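Local coordinates for protein argininosuccinate lyase (Chelativorans sp., PDB 6RXA) that acts as an EDDS lyase, a C-N lyase of the aspartase/fumarase type, and probably also cleaves argininosuccinate to fumarate and L-arginine, at residues A38-P41 against Y42-I46; E92-L95 against K96-I99; R212-T215 against S216-L219. The protein carries 2 engineered substitutions. All coordinates share one frame; numbering follows the deposited sequence.

Each contact is a run of about two turns within one helix, residues bonding or packing three to five places away. Contact 3 is the buried one; contacts 1 and 2 are only partly buried. Contact 1, on helix 35-56, and contact 3, on helix 212-218, meet directly: Ile46 CG1 lies 3.9 Å from Leu219 CD1. Contact 2, on helix 88-99, stands apart, its centre about 17 Å from that of contact 1, yet both rest on helix 62-79. Chemistry varies with place. Contact 1 has a proline kink and a water bridge, contact 2 carries an arginine folded over its backbone beside another subunit, and contact 3 combines apolar packing with charges partnered outside its helix.

Contact 1: residues A38-P41 against Y42-I46; sequences AVFP and YDSQI
Tyr42 reaches back along the helix to Ala38, presenting a ring edge to its carbonyl: CD2 of Tyr42 is 3.4 Å from O of Ala38, which lies near the ring plane. With chi1 at -60°, CG of Tyr42 stands anti to its own carbonyl carbon, directing the ring toward the preceding turn. The ring also packs on Met122 of helix 112-147, and its hydroxyl is hydrogen-bonded to Asp126. Tyr42 N makes a weak bond to Val39 O (2.9 Å), bent to 122° at the hydrogen. Asp43 N uses the same acceptor more squarely, sitting 3.0 Å from Val39 O and in the carbonyl plane, while its carboxylate slants across the valine, OD1 of Asp43 being 3.6 Å from CG1 of Val39. At Ser44 the backbone N bonds to Phe40 O, and the side-chain OG stands over one face of the Phe40 ring, 3.5 Å from CZ of Phe40. That ring swings forward because its CG is anti to the backbone N (chi1 168°); Asp76 of helix 62-79 binds the serine hydroxyl. Gln45 N closes the next turn on Pro41 O at 3.2 Å, tilted from the carbonyl plane. A water donates to that same Pro41 O at 2.7 Å and accepts from Gln45 NE2 at 3.2 Å, bridging the carbonyl to the bent glutamine chain. Pro41 thus has no N-H for the preceding turn, where the helix kinks, yet its carbonyl has two donors, and the bonds from N of Asp43, Ser44 and Gln45 to Val39, Phe40 and Pro41 keep the i to i-4 pattern.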
loop_
_atom_site.group_PDB
_atom_site.type_symbol
_atom_site.label_atom_id
_atom_site.label_comp_id
_atom_site.label_asym_id
_atom_site.label_seq_id
_atom_site.Cartn_x
_atom_site.Cartn_y
_atom_site.Cartn_z
ATOM N N ALA A 38 25.337 2.168 6.805
ATOM C CA ALA A 38 25.226 0.761 7.156
ATOM C C ALA A 38 25.923 -0.135 6.139
ATOM O O ALA A 38 26.517 -1.155 6.516
ATOM C CB ALA A 38 23.751 0.371 7.287
ATOM N N VAL A 39 25.867 0.217 4.854
ATOM C CA VAL A 39 26.432 -0.632 3.806
ATOM C C VAL A 39 27.919 -0.391 3.619
ATOM O O VAL A 39 28.635 -1.312 3.179
ATOM C CB VAL A 39 25.666 -0.395 2.494
ATOM C CG1 VAL A 39 26.288 -1.126 1.335
ATOM C CG2 VAL A 39 24.236 -0.855 2.657
ATOM N N PHE A 40 28.412 0.781 3.988
ATOM C CA PHE A 40 29.803 1.132 3.731
ATOM C C PHE A 40 30.813 0.089 4.195
ATOM O O PHE A 40 31.734 -0.230 3.423
ATOM C CB PHE A 40 30.127 2.483 4.375
ATOM C CG PHE A 40 31.597 2.773 4.396
ATOM C CD1 PHE A 40 32.257 3.036 3.216
ATOM C CD2 PHE A 40 32.320 2.738 5.571
ATOM C CE1 PHE A 40 33.614 3.283 3.203
ATOM C CE2 PHE A 40 33.678 2.983 5.566
ATOM C CZ PHE A 40 34.324 3.254 4.379
ATOM N N PRO A 41 30.733 -0.459 5.408
ATOM C CA PRO A 41 31.724 -1.474 5.803
ATOM C C PRO A 41 31.706 -2.703 4.924
ATOM O O PRO A 41 32.753 -3.334 4.739
ATOM C CB PRO A 41 31.376 -1.789 7.265
ATOM C CG PRO A 41 30.046 -1.188 7.511
ATOM C CD PRO A 41 29.852 -0.071 6.524
ATOM N N TYR A 42 30.542 -3.073 4.384
ATOM C CA TYR A 42 30.482 -4.195 3.452
ATOM C C TYR A 42 31.129 -3.840 2.121
ATOM O O TYR A 42 31.849 -4.663 1.537
ATOM C CB TYR A 42 29.026 -4.626 3.259
ATOM C CG TYR A 42 28.386 -5.057 4.557
ATOM C CD1 TYR A 42 28.624 -6.318 5.088
ATOM C CD2 TYR A 42 27.576 -4.192 5.275
ATOM C CE1 TYR A 42 28.058 -6.711 6.296
ATOM C CE2 TYR A 42 27.004 -4.586 6.486
ATOM C CZ TYR A 42 27.254 -5.835 6.988
ATOM O OH TYR A 42 26.670 -6.209 8.184
ATOM N N ASP A 43 30.876 -2.627 1.621
ATOM C CA ASP A 43 31.580 -2.163 0.430
ATOM C C ASP A 43 33.088 -2.289 0.607
ATOM O O ASP A 43 33.795 -2.696 -0.321
ATOM C CB ASP A 43 31.220 -0.709 0.115
ATOM C CG ASP A 43 29.871 -0.562 -0.581
ATOM O OD1 ASP A 43 29.139 -1.555 -0.741
ATOM O OD2 ASP A 43 29.544 0.575 -0.979
ATOM N N SER A 44 33.601 -1.948 1.800
ATOM C CA SER A 44 35.040 -2.024 2.051
ATOM C C SER A 44 35.537 -3.466 2.004
ATOM O O SER A 44 36.648 -3.731 1.526
ATOM C CB SER A 44 35.378 -1.375 3.394
ATOM O OG SER A 44 35.348 0.036 3.294
ATOM N N GLN A 45 34.739 -4.406 2.509
ATOM C CA GLN A 45 35.078 -5.817 2.381
ATOM C C GLN A 45 35.074 -6.244 0.921
ATOM O O GLN A 45 35.947 -7.010 0.488
ATOM C CB GLN A 45 34.101 -6.660 3.195
ATOM C CG GLN A 45 34.289 -6.509 4.690
ATOM C CD GLN A 45 35.661 -6.965 5.158
ATOM O OE1 GLN A 45 35.969 -8.158 5.138
ATOM N NE2 GLN A 45 36.492 -6.015 5.581
ATOM N N ILE A 46 34.108 -5.752 0.144
ATOM C CA ILE A 46 34.056 -6.080 -1.281
ATOM C C ILE A 46 35.309 -5.596 -1.999
ATOM O O ILE A 46 35.861 -6.305 -2.847
ATOM C CB ILE A 46 32.761 -5.529 -1.904
ATOM C CG1 ILE A 46 31.560 -6.300 -1.342
ATOM C CG2 ILE A 46 32.838 -5.565 -3.422
ATOM C CD1 ILE A 46 30.224 -5.619 -1.632
HETATM O O HOH W 1 34.892 -3.438 6.458
#

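Contact 2: residues E92-L95 against K96-I99; sequences EAAL and KRTI
Arg97 folds back over the preceding turn, laying one face of its guanidinium on the backbone of Ala93 and Ala94. NH2 of Arg97 is 3.5 Å from CA of Ala94, and Ala93 O also lies over that face, offset toward the rim. Two torsions produce the fold, chi1 at -69°, which sets CG anti to the carbonyl carbon, and a bend at chi3 (-67°). The methyl of Ala93 then meets the other terminal nitrogen, CB to NH1 of Arg97 being 3.8 Å. Thr98 turns its hydroxyl inward, and OG1 donates to Ala94 O at 2.8 Å, tilted off the carbonyl plane, a familiar feature of helical threonines, here in the last turn of helix 88-99; Thr98 N adds a weak bond to the same oxygen. Ile99 takes a less common course, with CG1 wedged between backbone N and carbonyl carbon (chi1 66°). This brings CD1 of Ile99 across the Leu95 side chain, 3.8 Å from Leu95 CG. The extended Lys96 chain bends only near its end, where NZ donates to a water at 2.9 Å that weakly reaches Glu92 OE1; that carboxylate also pairs with Arg383 of the third subunit and binds Tyr88. This run of helix rests Ala94, Leu95 and Thr98 on Val75 of helix 62-79, while Ala93 and Arg97 pack against Ala8 and Val5 of the second subunit.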
loop_
_atom_site.group_PDB
_atom_site.type_symbol
_atom_site.label_atom_id
_atom_site.label_comp_id
_atom_site.label_asym_id
_atom_site.label_seq_id
_atom_site.Cartn_x
_atom_site.Cartn_y
_atom_site.Cartn_z
ATOM N N GLU A 92 37.109 6.167 -3.791
ATOM C CA GLU A 92 38.189 5.870 -4.718
ATOM C C GLU A 92 39.116 7.067 -4.867
ATOM O O GLU A 92 40.336 6.906 -4.969
ATOM C CB GLU A 92 37.616 5.459 -6.076
ATOM C CG GLU A 92 38.667 4.810 -6.978
ATOM C CD GLU A 92 38.275 4.775 -8.447
ATOM O OE1 GLU A 92 38.730 5.665 -9.196
ATOM O OE2 GLU A 92 37.525 3.863 -8.859
ATOM N N ALA A 93 38.553 8.279 -4.874
ATOM C CA ALA A 93 39.382 9.471 -5.027
ATOM C C ALA A 93 40.252 9.696 -3.801
ATOM O O ALA A 93 41.421 10.087 -3.923
ATOM C CB ALA A 93 38.511 10.688 -5.331
ATOM N N ALA A 94 39.711 9.447 -2.606
ATOM C CA ALA A 94 40.529 9.487 -1.406
ATOM C C ALA A 94 41.626 8.428 -1.455
ATOM O O ALA A 94 42.750 8.672 -1.017
ATOM C CB ALA A 94 39.656 9.301 -0.164
ATOM N N LEU A 95 41.315 7.239 -1.978
ATOM C CA LEU A 95 42.347 6.218 -2.127
ATOM C C LEU A 95 43.455 6.693 -3.070
ATOM O O LEU A 95 44.641 6.517 -2.777
ATOM C CB LEU A 95 41.726 4.911 -2.618
ATOM C CG LEU A 95 42.673 3.708 -2.628
ATOM C CD1 LEU A 95 43.063 3.258 -1.227
ATOM C CD2 LEU A 95 42.002 2.576 -3.393
ATOM N N LYS A 96 43.086 7.315 -4.193
ATOM C CA LYS A 96 44.080 7.857 -5.119
ATOM C C LYS A 96 44.937 8.917 -4.447
ATOM O O LYS A 96 46.154 8.965 -4.660
ATOM C CB LYS A 96 43.359 8.437 -6.335
ATOM C CG LYS A 96 44.236 9.131 -7.373
ATOM C CD LYS A 96 43.375 9.641 -8.550
ATOM C CE LYS A 96 42.509 10.837 -8.149
ATOM N NZ LYS A 96 41.335 11.033 -9.057
ATOM N N ARG A 97 44.324 9.790 -3.638
ATOM C CA ARG A 97 45.119 10.795 -2.933
ATOM C C ARG A 97 46.056 10.149 -1.919
ATOM O O ARG A 97 47.118 10.704 -1.614
ATOM C CB ARG A 97 44.227 11.827 -2.250
ATOM C CG ARG A 97 43.505 12.734 -3.231
ATOM C CD ARG A 97 42.793 13.873 -2.520
ATOM N NE ARG A 97 41.678 13.413 -1.689
ATOM C CZ ARG A 97 40.430 13.269 -2.131
ATOM N NH1 ARG A 97 40.133 13.524 -3.399
ATOM N NH2 ARG A 97 39.487 12.853 -1.307
ATOM N N THR A 98 45.690 8.960 -1.419
ATOM C CA THR A 98 46.464 8.301 -0.368
ATOM C C THR A 98 47.620 7.481 -0.934
ATOM O O THR A 98 48.727 7.517 -0.380
ATOM C CB THR A 98 45.527 7.422 0.467
ATOM O OG1 THR A 98 44.516 8.244 1.073
ATOM C CG2 THR A 98 46.293 6.686 1.565
ATOM N N ILE A 99 47.398 6.730 -2.010
ATOM C CA ILE A 99 48.387 5.778 -2.505
ATOM C C ILE A 99 48.829 6.047 -3.933
ATOM O O ILE A 99 49.734 5.355 -4.420
ATOM C CB ILE A 99 47.896 4.320 -2.379
ATOM C CG1 ILE A 99 46.696 4.085 -3.308
ATOM C CG2 ILE A 99 47.550 4.010 -0.941
ATOM C CD1 ILE A 99 46.256 2.643 -3.364
HETATM O O HOH W 2 39.682 8.797 -8.328
#

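Contact 3: residues R212-T215 against S216-L219; sequences RDRT and SALL
The guanidinium of Arg214 meets the methyl of Ala217 obliquely, NH2 of Arg214 lying 4.0 Å from CB of Ala217. The aliphatic part of the same chain does the closer packing: CD of Arg214 is 3.8 Å from CD1 of Leu218, the two side chains crossing at a slant. Bends at chi2 (70°) and chi3 (44°) curl the arginine toward the leucine, and NE forms a salt bridge with Glu56 of helix 35-56. A leucine in this position would remove that charge and would probably leave Glu56 without its mate. Beneath the side chains, Leu218 N bonds to Arg214 O at 2.9 Å, with a nearly straight 165° at the hydrogen. One step on, Thr215 and Leu219 run side by side, CG2 of Thr215 4.2 Å from CD1 of Leu219, and the weak bond from Leu219 N to Thr215 O (3.2 Å) marks where the helix ends. Helix 35-56 therefore receives both the methyls of Thr215, Leu218 and Leu219 and the charge of Arg214, which Glu56 probably balances, whereas Asp213 faces the third subunit, where a salt bridge to its Lys446 ties this short helix to another chain.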
loop_
_atom_site.group_PDB
_atom_site.type_symbol
_atom_site.label_atom_id
_atom_site.label_comp_id
_atom_site.label_asym_id
_atom_site.label_seq_id
_atom_site.Cartn_x
_atom_site.Cartn_y
_atom_site.Cartn_z
ATOM N N ARG A 212 34.504 -15.352 -10.757
ATOM C CA ARG A 212 33.365 -14.902 -9.968
ATOM C C ARG A 212 33.135 -15.783 -8.751
ATOM O O ARG A 212 32.661 -15.296 -7.715
ATOM C CB ARG A 212 32.125 -14.875 -10.854
ATOM C CG ARG A 212 32.209 -13.897 -12.023
ATOM C CD ARG A 212 30.841 -13.737 -12.708
ATOM N NE ARG A 212 29.844 -13.297 -11.744
ATOM C CZ ARG A 212 28.534 -13.520 -11.839
ATOM N NH1 ARG A 212 28.020 -14.169 -12.885
ATOM N NH2 ARG A 212 27.737 -13.089 -10.871
ATOM N N ASP A 213 33.473 -17.067 -8.847
ATOM C CA ASP A 213 33.307 -17.965 -7.713
ATOM C C ASP A 213 34.255 -17.615 -6.570
ATOM O O ASP A 213 33.900 -17.796 -5.401
ATOM C CB ASP A 213 33.529 -19.411 -8.161
ATOM C CG ASP A 213 32.418 -19.927 -9.058
ATOM O OD1 ASP A 213 31.245 -19.610 -8.792
ATOM O OD2 ASP A 213 32.722 -20.657 -10.024
ATOM N N ARG A 214 35.457 -17.122 -6.873
ATOM C CA ARG A 214 36.391 -16.776 -5.803
ATOM C C ARG A 214 35.903 -15.558 -5.028
ATOM O O ARG A 214 35.924 -15.545 -3.789
ATOM C CB ARG A 214 37.786 -16.520 -6.376
ATOM C CG ARG A 214 38.793 -15.888 -5.388
ATOM C CD ARG A 214 39.241 -16.830 -4.261
ATOM N NE ARG A 214 39.550 -18.159 -4.770
ATOM C CZ ARG A 214 39.016 -19.286 -4.311
ATOM N NH1 ARG A 214 39.356 -20.438 -4.866
ATOM N NH2 ARG A 214 38.172 -19.270 -3.283
ATOM N N THR A 215 35.497 -14.499 -5.735
ATOM C CA THR A 215 35.023 -13.311 -5.038
ATOM C C THR A 215 33.838 -13.667 -4.156
ATOM O O THR A 215 33.739 -13.215 -3.008
ATOM C CB THR A 215 34.619 -12.249 -6.061
ATOM O OG1 THR A 215 35.562 -12.246 -7.144
ATOM C CG2 THR A 215 34.599 -10.883 -5.420
ATOM N N SER A 216 32.936 -14.492 -4.691
ATOM C CA SER A 216 31.759 -14.944 -3.958
ATOM C C SER A 216 32.152 -15.688 -2.689
ATOM O O SER A 216 31.646 -15.392 -1.605
ATOM C CB SER A 216 30.933 -15.838 -4.885
ATOM O OG SER A 216 29.781 -16.339 -4.242
ATOM N N ALA A 217 33.091 -16.628 -2.800
ATOM C CA ALA A 217 33.521 -17.398 -1.638
ATOM C C ALA A 217 34.188 -16.513 -0.596
ATOM O O ALA A 217 33.962 -16.678 0.610
ATOM C CB ALA A 217 34.474 -18.499 -2.103
ATOM N N LEU A 218 35.035 -15.578 -1.037
ATOM C CA LEU A 218 35.722 -14.699 -0.102
ATOM C C LEU A 218 34.750 -13.845 0.702
ATOM O O LEU A 218 35.082 -13.416 1.819
ATOM C CB LEU A 218 36.690 -13.810 -0.885
ATOM C CG LEU A 218 37.981 -14.489 -1.352
ATOM C CD1 LEU A 218 38.684 -13.601 -2.370
ATOM C CD2 LEU A 218 38.874 -14.784 -0.154
ATOM N N LEU A 219 33.563 -13.575 0.152
ATOM C CA LEU A 219 32.554 -12.740 0.788
ATOM C C LEU A 219 31.444 -13.556 1.431
ATOM O O LEU A 219 30.429 -12.989 1.838
ATOM C CB LEU A 219 31.975 -11.745 -0.218
ATOM C CG LEU A 219 32.995 -10.723 -0.732
ATOM C CD1 LEU A 219 32.454 -10.029 -1.960
ATOM C CD2 LEU A 219 33.342 -9.696 0.335
#